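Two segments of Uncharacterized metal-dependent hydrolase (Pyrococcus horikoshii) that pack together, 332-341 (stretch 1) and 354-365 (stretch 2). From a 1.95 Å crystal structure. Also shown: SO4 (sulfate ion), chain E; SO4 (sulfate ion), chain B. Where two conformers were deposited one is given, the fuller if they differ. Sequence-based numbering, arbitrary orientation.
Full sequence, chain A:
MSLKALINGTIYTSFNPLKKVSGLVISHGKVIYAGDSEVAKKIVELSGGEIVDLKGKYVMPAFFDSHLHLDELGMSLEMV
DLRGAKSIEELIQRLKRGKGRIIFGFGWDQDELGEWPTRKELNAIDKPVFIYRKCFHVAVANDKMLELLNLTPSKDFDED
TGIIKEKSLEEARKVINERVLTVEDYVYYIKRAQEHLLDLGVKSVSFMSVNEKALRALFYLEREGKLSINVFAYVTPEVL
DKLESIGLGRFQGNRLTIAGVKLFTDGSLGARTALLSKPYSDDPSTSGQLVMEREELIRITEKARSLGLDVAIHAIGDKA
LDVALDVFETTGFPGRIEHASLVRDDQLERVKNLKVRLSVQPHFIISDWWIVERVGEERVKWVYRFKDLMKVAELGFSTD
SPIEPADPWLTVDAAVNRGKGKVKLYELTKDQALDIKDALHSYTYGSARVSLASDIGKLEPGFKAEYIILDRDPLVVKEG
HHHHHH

Stretch 1 332-341: GFPGRIEHAS
Stretch 2 (354-365) LKVRLSVQPHFI

The two segments run parallel, with Arg 336, Ile 337 and Glu 338 paired with Arg 357, Leu 358 and Ser 359 at CA–CA distances of 4.4, 5.0 and 5.0 Å. Extended backbone (phi/psi −117/146 at Arg 336, −96/146 at Arg 357) lets stretch 2 alternate donor and acceptor: Arg 357 N donates to Gly 335 O (2.9 Å), Arg 357 O accepts from Ile 337 N (2.8 Å), Ser 359 N donates to Ile 337 O (3.0 Å), and Ser 359 O accepts from His 339 N (2.9 Å). The chain turns a corner at Glu 338, and His 339 adopts phi/psi 83/−68. Its carbonyl is satisfied through water 2, which donates to His 339 O (2.8 Å) and accepts from Gln 361 N (2.9 Å).

Before the ladder, the Arg 357 side chain (m, t, m, chi4 125°) reaches back so that NH2 donates to Pro 334 O (2.9 Å). Water 1 accepts from Arg 357 NE (2.8 Å) and donates to the same Pro 334 O (3.2 Å), giving this carbonyl two donors. One face of the guanidinium covers Gly 335 C and Arg 336 CB.

Arg 336 (p, t, m, chi4 180°) forms a salt bridge with Glu 338 (m, m, chi3 −63°): NE donates to OE2 (2.8 Å) and NH2 to OE1 (3.0 Å). These side chains share a sheet face with Arg 357 and Ser 359. On the other face, Ile 337 CB lies 4.0 Å from Leu 358 CD2.

His 339 (m, chi2 −101°) turns its edge to the Phe 364 face, centroids 5.5 Å apart and planes at 85°. Its ND1 is 3.2 Å from Gln 361 OE1, but the angle precludes a hydrogen bond; instead, water 3 donates to Gln 361 OE1 (2.9 Å) and hydrogen-bonds His 339 ND1 (2.9 Å). His 339 NE2 donates to O2 of the chain B sulfate (2.9 Å).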

# COMPACT_ATOMS: atom_id res chain seq x y z
N GLY A 332 -1.02 -26.71 0.14
CA GLY A 332 0.31 -26.67 0.72
C GLY A 332 0.64 -25.37 1.43
O GLY A 332 1.80 -25.00 1.53
N PHE A 333 -0.38 -24.67 1.91
CA PHE A 333 -0.16 -23.39 2.58
C PHE A 333 -0.47 -23.48 4.07
O PHE A 333 -1.59 -23.81 4.44
CB PHE A 333 -0.98 -22.27 1.91
CG PHE A 333 -0.93 -20.96 2.66
CD1 PHE A 333 0.26 -20.25 2.77
CD2 PHE A 333 -2.09 -20.43 3.24
CE1 PHE A 333 0.32 -19.05 3.46
CE2 PHE A 333 -2.04 -19.20 3.92
CZ PHE A 333 -0.83 -18.52 4.04
N PRO A 334 0.53 -23.17 4.93
CA PRO A 334 0.26 -23.12 6.36
C PRO A 334 -0.51 -21.84 6.72
O PRO A 334 0.08 -20.83 7.11
CB PRO A 334 1.66 -23.16 6.98
CG PRO A 334 2.55 -22.57 5.95
CD PRO A 334 1.94 -22.86 4.61
N GLY A 335 -1.84 -21.91 6.59
CA GLY A 335 -2.70 -20.77 6.86
C GLY A 335 -3.04 -20.59 8.33
O GLY A 335 -2.39 -21.18 9.21
N ARG A 336 -4.04 -19.77 8.60
CA ARG A 336 -4.49 -19.59 9.96
C ARG A 336 -5.93 -20.07 10.13
O ARG A 336 -6.73 -19.99 9.19
CB ARG A 336 -4.27 -18.14 10.46
CG ARG A 336 -4.78 -17.05 9.56
CD ARG A 336 -4.53 -15.65 10.15
NE ARG A 336 -5.37 -15.37 11.32
CZ ARG A 336 -5.36 -14.23 12.00
NH1 ARG A 336 -4.55 -13.23 11.65
NH2 ARG A 336 -6.16 -14.08 13.05
N ILE A 337 -6.22 -20.61 11.31
CA ILE A 337 -7.57 -21.04 11.63
C ILE A 337 -8.10 -20.16 12.76
O ILE A 337 -7.40 -19.88 13.72
CB ILE A 337 -7.62 -22.55 11.97
CG1 ILE A 337 -7.51 -23.36 10.68
CG2 ILE A 337 -8.92 -22.93 12.70
CD1 ILE A 337 -6.82 -24.70 10.86
N GLU A 338 -9.33 -19.69 12.58
CA GLU A 338 -10.00 -18.85 13.55
C GLU A 338 -10.93 -19.70 14.42
O GLU A 338 -11.66 -20.55 13.89
CB GLU A 338 -10.80 -17.75 12.84
CG GLU A 338 -10.03 -17.02 11.75
CD GLU A 338 -8.70 -16.46 12.25
OE1 GLU A 338 -8.70 -15.60 13.16
OE2 GLU A 338 -7.64 -16.90 11.74
N HIS A 339 -10.88 -19.44 15.73
CA HIS A 339 -11.65 -20.10 16.79
C HIS A 339 -11.04 -21.41 17.26
O HIS A 339 -10.58 -21.51 18.41
CB HIS A 339 -13.12 -20.29 16.41
CG HIS A 339 -13.87 -19.01 16.20
ND1 HIS A 339 -14.71 -18.47 17.15
CD2 HIS A 339 -13.93 -18.18 15.13
CE1 HIS A 339 -15.24 -17.35 16.68
NE2 HIS A 339 -14.77 -17.15 15.46
N ALA A 340 -11.05 -22.41 16.38
CA ALA A 340 -10.59 -23.78 16.70
C ALA A 340 -11.21 -24.27 18.01
O ALA A 340 -10.52 -24.78 18.90
CB ALA A 340 -9.05 -23.85 16.73
N SER A 341 -12.53 -24.11 18.11
CA SER A 341 -13.25 -24.27 19.38
C SER A 341 -13.32 -25.71 19.87
O SER A 341 -13.31 -25.96 21.07
CB SER A 341 -14.65 -23.69 19.24
OG SER A 341 -14.59 -22.34 18.77
N LEU A 354 0.83 -29.62 9.71
CA LEU A 354 0.54 -28.62 8.67
C LEU A 354 1.06 -27.24 9.02
O LEU A 354 1.00 -26.33 8.19
CB LEU A 354 -0.97 -28.57 8.38
CG LEU A 354 -1.59 -29.83 7.77
CD1 LEU A 354 -3.11 -29.73 7.71
CD2 LEU A 354 -1.03 -30.11 6.39
N LYS A 355 1.55 -27.08 10.24
CA LYS A 355 2.18 -25.83 10.70
C LYS A 355 1.21 -24.64 10.67
O LYS A 355 1.63 -23.51 10.43
CB LYS A 355 3.45 -25.53 9.89
CG LYS A 355 4.59 -26.54 10.08
CD LYS A 355 5.79 -26.14 9.23
CE LYS A 355 7.09 -26.66 9.81
NZ LYS A 355 7.28 -28.12 9.59
N VAL A 356 -0.07 -24.89 10.92
CA VAL A 356 -1.06 -23.81 10.85
C VAL A 356 -0.93 -22.88 12.06
O VAL A 356 -0.39 -23.26 13.11
CB VAL A 356 -2.53 -24.33 10.71
CG1 VAL A 356 -2.70 -25.12 9.40
CG2 VAL A 356 -2.94 -25.17 11.91
N ARG A 357 -1.38 -21.64 11.87
CA ARG A 357 -1.46 -20.64 12.93
C ARG A 357 -2.88 -20.64 13.50
O ARG A 357 -3.82 -20.89 12.77
CB ARG A 357 -1.10 -19.26 12.38
CG ARG A 357 0.39 -19.08 12.16
CD ARG A 357 0.69 -18.01 11.11
NE ARG A 357 0.36 -18.41 9.75
CZ ARG A 357 -0.44 -17.72 8.93
NH1 ARG A 357 -1.01 -16.60 9.35
NH2 ARG A 357 -0.67 -18.13 7.69
N LEU A 358 -3.02 -20.38 14.80
CA LEU A 358 -4.34 -20.40 15.43
C LEU A 358 -4.64 -19.09 16.16
O LEU A 358 -3.85 -18.62 16.96
CB LEU A 358 -4.47 -21.57 16.42
CG LEU A 358 -4.16 -23.01 15.98
CD1 LEU A 358 -4.19 -23.96 17.18
CD2 LEU A 358 -5.13 -23.50 14.91
N SER A 359 -5.81 -18.52 15.87
CA SER A 359 -6.30 -17.37 16.62
C SER A 359 -7.51 -17.80 17.45
O SER A 359 -8.53 -18.21 16.90
CB SER A 359 -6.67 -16.23 15.66
OG SER A 359 -7.24 -15.15 16.35
N VAL A 360 -7.37 -17.72 18.77
CA VAL A 360 -8.42 -18.20 19.66
C VAL A 360 -8.98 -17.06 20.51
O VAL A 360 -8.34 -16.01 20.65
CB VAL A 360 -7.93 -19.34 20.59
CG1 VAL A 360 -7.55 -20.58 19.77
CG2 VAL A 360 -6.78 -18.90 21.48
N GLN A 361 -10.16 -17.27 21.08
CA GLN A 361 -10.85 -16.21 21.81
C GLN A 361 -11.24 -16.70 23.22
O GLN A 361 -12.36 -17.17 23.42
CB GLN A 361 -12.10 -15.75 21.05
CG GLN A 361 -11.87 -15.10 19.68
CD GLN A 361 -11.58 -16.12 18.59
OE1 GLN A 361 -12.16 -17.20 18.57
NE2 GLN A 361 -10.65 -15.79 17.69
N PRO A 362 -10.30 -16.62 24.18
CA PRO A 362 -10.53 -17.15 25.54
C PRO A 362 -11.78 -16.66 26.28
O PRO A 362 -12.35 -17.43 27.05
CB PRO A 362 -9.25 -16.78 26.29
CG PRO A 362 -8.20 -16.76 25.19
CD PRO A 362 -8.92 -16.13 24.03
N HIS A 363 -12.23 -15.43 26.03
CA HIS A 363 -13.44 -14.94 26.69
C HIS A 363 -14.74 -15.68 26.31
O HIS A 363 -15.74 -15.58 27.02
CB HIS A 363 -13.58 -13.42 26.59
CG HIS A 363 -14.44 -12.82 27.67
ND1 HIS A 363 -15.79 -12.61 27.51
CD2 HIS A 363 -14.14 -12.44 28.93
CE1 HIS A 363 -16.28 -12.10 28.62
NE2 HIS A 363 -15.30 -11.99 29.50
N PHE A 364 -14.71 -16.44 25.21
CA PHE A 364 -15.82 -17.34 24.86
C PHE A 364 -16.12 -18.38 25.95
O PHE A 364 -17.26 -18.81 26.08
CB PHE A 364 -15.57 -18.07 23.53
CG PHE A 364 -15.94 -17.27 22.29
CD1 PHE A 364 -15.32 -16.07 21.99
CD2 PHE A 364 -16.92 -17.75 21.41
CE1 PHE A 364 -15.65 -15.34 20.82
CE2 PHE A 364 -17.26 -17.03 20.26
CZ PHE A 364 -16.62 -15.83 19.97
N ILE A 365 -15.10 -18.80 26.70
CA ILE A 365 -15.29 -19.66 27.89
C ILE A 365 -16.35 -19.06 28.84
O ILE A 365 -17.23 -19.77 29.33
CB ILE A 365 -13.96 -19.86 28.66
CG1 ILE A 365 -13.00 -20.73 27.85
CG2 ILE A 365 -14.19 -20.49 30.05
CD1 ILE A 365 -11.58 -20.64 28.33
S SO4 E . -16.12 -10.93 32.88
O1 SO4 E . -16.12 -9.68 33.62
O2 SO4 E . -16.26 -12.05 33.81
O3 SO4 E . -17.21 -10.93 31.91
O4 SO4 E . -14.85 -11.08 32.17
S SO4 B . -16.13 -14.90 12.94
O1 SO4 B . -15.65 -13.57 12.65
O2 SO4 B . -16.34 -15.03 14.37
O3 SO4 B . -17.41 -15.11 12.27
O4 SO4 B . -15.12 -15.88 12.51
O HOH W 1 2.58 -19.88 8.89
O HOH W 2 -11.27 -19.85 20.59
O HOH W 3 -13.95 -18.98 19.94